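Local coordinates for protein mosquitocidal toxin (PDB 2CB4) that acts as a mosquitocidal toxin whose catalytic domain, the part described here, probably transfers ADP-ribose from NAD to target proteins, at residues 162-167 against 180-185; 209-214 against 230-235. The protein carries 1 engineered substitution. All coordinates share one frame; numbering follows the deposited sequence.

Contact 1 (162-167 against 180-185); sequences IDINAS and QITFPG. Engineered in segment 180-185: Gln180 (natural residue Glu).
The carbonyls of Thr182 and Ile162 are each met within their own plane, by Ile162 N at 2.8 Å from Thr182 O and by Thr182 N at 3.1 Å from Ile162 O; the Asp163 carboxylate is instead approached from above its plane, 54° out, by Ala166 N. The two reciprocal bonds make Ile162 and Thr182 an antiparallel hydrogen-bonded pair in the mixed sheet of the ADP-ribosyltransferase fold, and the Ala166 bond makes Asp163 the N-cap of the weakly bonded helix 164-167. Next along, Asp163 and Ile181 form a non-hydrogen-bonded pair, with Ile181 CD1 4.0 Å from Asp163 CA. The pairing then frays: Ile164 N reaches Gln180 O through only a weak bond. Water takes over, one molecule accepting from Asn165 N and donating to Gln180 O, another donating to Asn165 OD1 and accepting from Gln180 N.

On the face carrying Ile162 and Thr182, Ile162 CD1 lies 3.7 Å from Pro184 CG, CD1 being anti to CA about the CB-CG1 bond, chi2 167°. Ile164 slants across Thr182, and helix 111-117 packs Leu115 against both. Gln180 is engineered; the natural glutamate, with Glu178, is consistent with the ExE motif of arginine-specific ADP-ribosyltransferases. The Gln180 amide is held at both ends, OE1 by Ser125 OG and NE2 by Glu178 OE1, and Thr182 OG1 adds a weak bond to OE1. That same hydroxyl oxygen sits 3.4 Å from Ile164 CG1.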
loop_
_atom_site.group_PDB
_atom_site.type_symbol
_atom_site.label_atom_id
_atom_site.label_comp_id
_atom_site.label_asym_id
_atom_site.label_seq_id
_atom_site.Cartn_x
_atom_site.Cartn_y
_atom_site.Cartn_z
ATOM N N ILE A 162 -8.602 36.815 19.821
ATOM C CA ILE A 162 -9.686 36.850 20.802
ATOM C C ILE A 162 -9.073 37.151 22.152
ATOM O O ILE A 162 -8.143 36.472 22.579
ATOM C CB ILE A 162 -10.354 35.484 20.913
ATOM C CG1 ILE A 162 -10.829 35.011 19.543
ATOM C CG2 ILE A 162 -11.452 35.499 21.934
ATOM C CD1 ILE A 162 -11.222 33.511 19.562
ATOM N N ASP A 163 -9.577 38.184 22.819
ATOM C CA ASP A 163 -9.103 38.566 24.160
ATOM C C ASP A 163 -9.856 37.667 25.146
ATOM O O ASP A 163 -11.015 37.915 25.490
ATOM C CB ASP A 163 -9.443 40.026 24.428
ATOM C CG ASP A 163 -8.896 40.515 25.754
ATOM O OD1 ASP A 163 -8.852 39.724 26.722
ATOM O OD2 ASP A 163 -8.490 41.692 25.823
ATOM N N ILE A 164 -9.210 36.587 25.564
ATOM C CA ILE A 164 -9.830 35.585 26.427
ATOM C C ILE A 164 -10.380 36.099 27.758
ATOM O O ILE A 164 -11.514 35.820 28.130
ATOM C CB ILE A 164 -8.870 34.353 26.636
ATOM C CG1 ILE A 164 -8.559 33.676 25.286
ATOM C CG2 ILE A 164 -9.435 33.370 27.690
ATOM C CD1 ILE A 164 -9.788 33.188 24.523
ATOM N N ASN A 165 -9.564 36.828 28.489
ATOM C CA ASN A 165 -9.996 37.331 29.770
ATOM C C ASN A 165 -11.206 38.290 29.682
ATOM O O ASN A 165 -12.004 38.352 30.603
ATOM C CB ASN A 165 -8.817 37.933 30.549
ATOM C CG ASN A 165 -7.880 36.866 31.113
ATOM O OD1 ASN A 165 -8.107 35.674 30.955
ATOM N ND2 ASN A 165 -6.837 37.294 31.807
ATOM N N ALA A 166 -11.347 38.997 28.558
ATOM C CA ALA A 166 -12.457 39.923 28.333
ATOM C C ALA A 166 -13.667 39.211 27.725
ATOM O O ALA A 166 -14.716 39.818 27.570
ATOM C CB ALA A 166 -12.018 41.073 27.417
ATOM N N SER A 167 -13.519 37.942 27.352
ATOM C CA SER A 167 -14.612 37.201 26.717
ATOM C C SER A 167 -15.422 36.335 27.649
ATOM O O SER A 167 -16.505 35.877 27.290
ATOM C CB SER A 167 -14.065 36.310 25.606
ATOM O OG SER A 167 -13.317 37.065 24.694
ATOM N N GLN A 180 -4.219 35.303 28.000
ATOM C CA GLN A 180 -4.061 34.900 26.607
ATOM C C GLN A 180 -4.792 35.649 25.591
ATOM O O GLN A 180 -5.962 36.022 25.805
ATOM C CB GLN A 180 -4.681 33.541 26.438
ATOM C CG GLN A 180 -3.840 32.373 26.575
ATOM C CD GLN A 180 -4.571 31.132 26.042
ATOM O OE1 GLN A 180 -5.007 31.055 24.856
ATOM N NE2 GLN A 180 -4.755 30.151 26.903
ATOM N N ILE A 181 -4.194 35.693 24.402
ATOM C CA ILE A 181 -4.838 36.233 23.236
ATOM C C ILE A 181 -4.765 35.039 22.274
ATOM O O ILE A 181 -3.682 34.555 22.003
ATOM C CB ILE A 181 -4.103 37.457 22.699
ATOM C CG1 ILE A 181 -3.773 38.435 23.827
ATOM C CG2 ILE A 181 -4.828 37.958 21.446
ATOM C CD1 ILE A 181 -5.127 39.014 24.656
ATOM N N THR A 182 -5.916 34.503 21.866
ATOM C CA THR A 182 -5.994 33.314 21.016
ATOM C C THR A 182 -6.233 33.658 19.551
ATOM O O THR A 182 -6.998 34.606 19.260
ATOM C CB THR A 182 -7.141 32.392 21.500
ATOM O OG1 THR A 182 -6.905 32.016 22.858
ATOM C CG2 THR A 182 -7.280 31.152 20.644
ATOM N N PHE A 183 -5.579 32.888 18.646
ATOM C CA PHE A 183 -5.685 33.103 17.211
ATOM C C PHE A 183 -6.250 31.912 16.488
ATOM O O PHE A 183 -5.562 30.925 16.278
ATOM C CB PHE A 183 -4.332 33.500 16.617
ATOM C CG PHE A 183 -3.840 34.841 17.088
ATOM C CD1 PHE A 183 -3.966 35.981 16.280
ATOM C CD2 PHE A 183 -3.282 34.976 18.348
ATOM C CE1 PHE A 183 -3.537 37.218 16.731
ATOM C CE2 PHE A 183 -2.837 36.219 18.808
ATOM C CZ PHE A 183 -2.978 37.348 18.006
ATOM N N PRO A 184 -7.517 32.010 16.081
ATOM C CA PRO A 184 -8.143 30.913 15.339
ATOM C C PRO A 184 -7.454 30.901 13.971
ATOM O O PRO A 184 -7.380 31.941 13.296
ATOM C CB PRO A 184 -9.632 31.364 15.221
ATOM C CG PRO A 184 -9.820 32.411 16.267
ATOM C CD PRO A 184 -8.476 33.118 16.342
ATOM N N GLY A 185 -6.894 29.754 13.587
ATOM C CA GLY A 185 -6.188 29.643 12.313
ATOM C C GLY A 185 -4.677 29.926 12.418
ATOM O O GLY A 185 -3.952 29.818 11.429
HETATM O O HOH W 1 -6.670 37.656 28.193
HETATM O O HOH W 2 -6.123 34.091 29.891
#

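Contact 2 (209-214 against 230-235); sequences NPNFIN and VFWHEN
Pro210 packs its ring carbons against the backbone of Trp232, CG lying 3.2 Å from Trp232 O. Pro210 occupies the second position of a type I beta turn, Asn209 to Phe212, which follows strand 202-208 in the ADP-ribosyltransferase fold; the facing residues span the end of strand 229-231, its parallel neighbour. The apolar contacts are looser: Pro210 CD stands 4.3 Å from Trp232 CB, while Pro210 CG stands 4.2 Å from Phe231 CB and lies at the edge of the phenyl ring, near its plane.

Hydrogen bonds shape each side separately. Phe212 N donates to Asn209 O at 3.1 Å, closing the turn, and Asn211 N donates to Asn209 OD1, adding an Asx turn. This second donor stands 61° above the plane of the side-chain carbonyl. Asn209 ND2 is bonded elsewhere, to Ile192 O.

The Trp232 indole is flanked from several directions. Trp232 CG is anti to the backbone N, chi1 -179°; farther out, NE1 donates to Asn87 OD1 and the ring meets Phe90 edge-to-face. Glu234 N, of the same segment, lies over one indole face, 3.6 Å above the plane and offset toward the rim. From across the contact comes Asn211, whose OD1 bonds His144 ND1 of the second subunit; it approaches the indole at its edge, ND2 4.0 Å from Trp232 CZ3, the amide and ring planes 85° apart.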
loop_
_atom_site.group_PDB
_atom_site.type_symbol
_atom_site.label_atom_id
_atom_site.label_comp_id
_atom_site.label_asym_id
_atom_site.label_seq_id
_atom_site.Cartn_x
_atom_site.Cartn_y
_atom_site.Cartn_z
ATOM N N ASN A 209 13.568 38.583 12.628
ATOM C CA ASN A 209 12.915 38.115 11.398
ATOM C C ASN A 209 12.923 39.329 10.444
ATOM O O ASN A 209 12.153 40.259 10.633
ATOM C CB ASN A 209 11.464 37.721 11.678
ATOM C CG ASN A 209 10.753 37.215 10.445
ATOM O OD1 ASN A 209 11.346 37.082 9.380
ATOM N ND2 ASN A 209 9.481 36.898 10.590
ATOM N N PRO A 210 13.803 39.331 9.441
ATOM C CA PRO A 210 13.889 40.478 8.504
ATOM C C PRO A 210 12.601 40.707 7.699
ATOM O O PRO A 210 12.399 41.775 7.143
ATOM C CB PRO A 210 15.023 40.074 7.547
ATOM C CG PRO A 210 15.763 38.983 8.257
ATOM C CD PRO A 210 14.716 38.243 9.053
ATOM N N ASN A 211 11.771 39.670 7.604
ATOM C CA ASN A 211 10.521 39.708 6.860
ATOM C C ASN A 211 9.325 40.133 7.700
ATOM O O ASN A 211 8.188 40.016 7.275
ATOM C CB ASN A 211 10.234 38.334 6.236
ATOM C CG ASN A 211 11.432 37.778 5.496
ATOM O OD1 ASN A 211 12.105 38.489 4.772
ATOM N ND2 ASN A 211 11.689 36.507 5.675
ATOM N N PHE A 212 9.590 40.629 8.898
ATOM C CA PHE A 212 8.526 41.102 9.759
ATOM C C PHE A 212 7.774 42.233 8.977
ATOM O O PHE A 212 8.382 43.061 8.307
ATOM C CB PHE A 212 9.120 41.629 11.069
ATOM C CG PHE A 212 8.090 42.247 11.977
ATOM C CD1 PHE A 212 7.022 41.491 12.449
ATOM C CD2 PHE A 212 8.153 43.599 12.303
ATOM C CE1 PHE A 212 6.042 42.064 13.260
ATOM C CE2 PHE A 212 7.176 44.171 13.127
ATOM C CZ PHE A 212 6.115 43.405 13.585
ATOM N N ILE A 213 6.452 42.212 9.063
ATOM C CA ILE A 213 5.558 43.128 8.381
ATOM C C ILE A 213 5.958 44.627 8.423
ATOM O O ILE A 213 5.669 45.363 7.486
ATOM C CB ILE A 213 4.131 42.908 8.903
ATOM C CG1 ILE A 213 3.080 43.234 7.829
ATOM C CG2 ILE A 213 3.939 43.662 10.217
ATOM C CD1 ILE A 213 3.350 42.646 6.513
ATOM N N ASN A 214 6.634 45.077 9.486
ATOM C CA ASN A 214 7.138 46.479 9.583
ATOM C C ASN A 214 8.627 46.484 9.904
ATOM O O ASN A 214 9.020 46.623 11.062
ATOM C CB ASN A 214 6.425 47.271 10.660
ATOM C CG ASN A 214 6.653 48.787 10.514
ATOM O OD1 ASN A 214 5.818 49.577 10.940
ATOM N ND2 ASN A 214 7.769 49.185 9.888
ATOM N N VAL A 230 21.182 37.763 15.610
ATOM C CA VAL A 230 21.241 37.254 14.253
ATOM C C VAL A 230 20.000 37.561 13.413
ATOM O O VAL A 230 18.876 37.433 13.886
ATOM C CB VAL A 230 21.498 35.704 14.290
ATOM C CG1 VAL A 230 21.545 35.103 12.906
ATOM C CG2 VAL A 230 22.784 35.404 15.016
ATOM N N PHE A 231 20.228 37.959 12.158
ATOM C CA PHE A 231 19.159 38.212 11.190
ATOM C C PHE A 231 18.948 36.907 10.477
ATOM O O PHE A 231 19.832 36.390 9.820
ATOM C CB PHE A 231 19.519 39.334 10.210
ATOM C CG PHE A 231 19.532 40.656 10.870
ATOM C CD1 PHE A 231 18.431 41.493 10.797
ATOM C CD2 PHE A 231 20.574 40.978 11.745
ATOM C CE1 PHE A 231 18.413 42.695 11.493
ATOM C CE2 PHE A 231 20.562 42.175 12.463
ATOM C CZ PHE A 231 19.476 43.037 12.328
ATOM N N TRP A 232 17.764 36.356 10.662
ATOM C CA TRP A 232 17.440 35.077 10.106
ATOM C C TRP A 232 17.262 35.025 8.599
ATOM O O TRP A 232 16.870 36.006 7.967
ATOM C CB TRP A 232 16.143 34.618 10.785
ATOM C CG TRP A 232 15.652 33.265 10.331
ATOM C CD1 TRP A 232 16.048 32.034 10.819
ATOM C CD2 TRP A 232 14.681 32.992 9.287
ATOM N NE1 TRP A 232 15.387 31.033 10.139
ATOM C CE2 TRP A 232 14.551 31.588 9.196
ATOM C CE3 TRP A 232 13.944 33.802 8.401
ATOM C CZ2 TRP A 232 13.679 30.972 8.288
ATOM C CZ3 TRP A 232 13.102 33.182 7.474
ATOM C CH2 TRP A 232 12.975 31.776 7.438
ATOM N N HIS A 233 17.501 33.839 8.037
ATOM C CA HIS A 233 17.207 33.528 6.628
ATOM C C HIS A 233 16.897 32.023 6.623
ATOM O O HIS A 233 17.309 31.322 7.549
ATOM C CB HIS A 233 18.324 33.926 5.621
ATOM C CG HIS A 233 19.639 33.246 5.863
ATOM N ND1 HIS A 233 19.863 31.915 5.544
ATOM C CD2 HIS A 233 20.803 33.717 6.378
ATOM C CE1 HIS A 233 21.102 31.594 5.872
ATOM N NE2 HIS A 233 21.694 32.669 6.377
ATOM N N GLU A 234 16.159 31.540 5.625
ATOM C CA GLU A 234 15.805 30.107 5.542
ATOM C C GLU A 234 17.056 29.256 5.747
ATOM O O GLU A 234 18.129 29.571 5.213
ATOM C CB GLU A 234 15.327 29.763 4.130
ATOM C CG GLU A 234 13.850 29.790 3.869
ATOM C CD GLU A 234 13.479 29.037 2.576
ATOM O OE1 GLU A 234 13.504 29.650 1.463
ATOM O OE2 GLU A 234 13.198 27.818 2.679
ATOM N N ASN A 235 16.896 28.155 6.493
ATOM C CA ASN A 235 17.988 27.222 6.721
ATOM C C ASN A 235 19.235 27.838 7.301
ATOM O O ASN A 235 20.335 27.399 6.997
ATOM C CB ASN A 235 18.378 26.509 5.421
ATOM C CG ASN A 235 17.215 25.787 4.773
ATOM O OD1 ASN A 235 17.000 25.901 3.550
ATOM N ND2 ASN A 235 16.438 25.056 5.583
#

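Both contacts belong to the same mixed sheet, but on opposite sides of the chain's centre, with their own centres 26 Å apart and no touch between them. Contact 1 is the more internal, about 10 Å from the chain's centre against about 18 Å for contact 2, and it joins two strands directly by backbone bonds, supplemented by bridging waters. Contact 2 lies at the ends of two parallel strands and is made by packing, much of it a proline ring against backbone, each segment forming its hydrogen bonds within itself or with residues outside the contact. The second subunit, another copy of the protein, reaches contact 2, whereas contact 1 is enclosed by its own chain and includes the engineered residue.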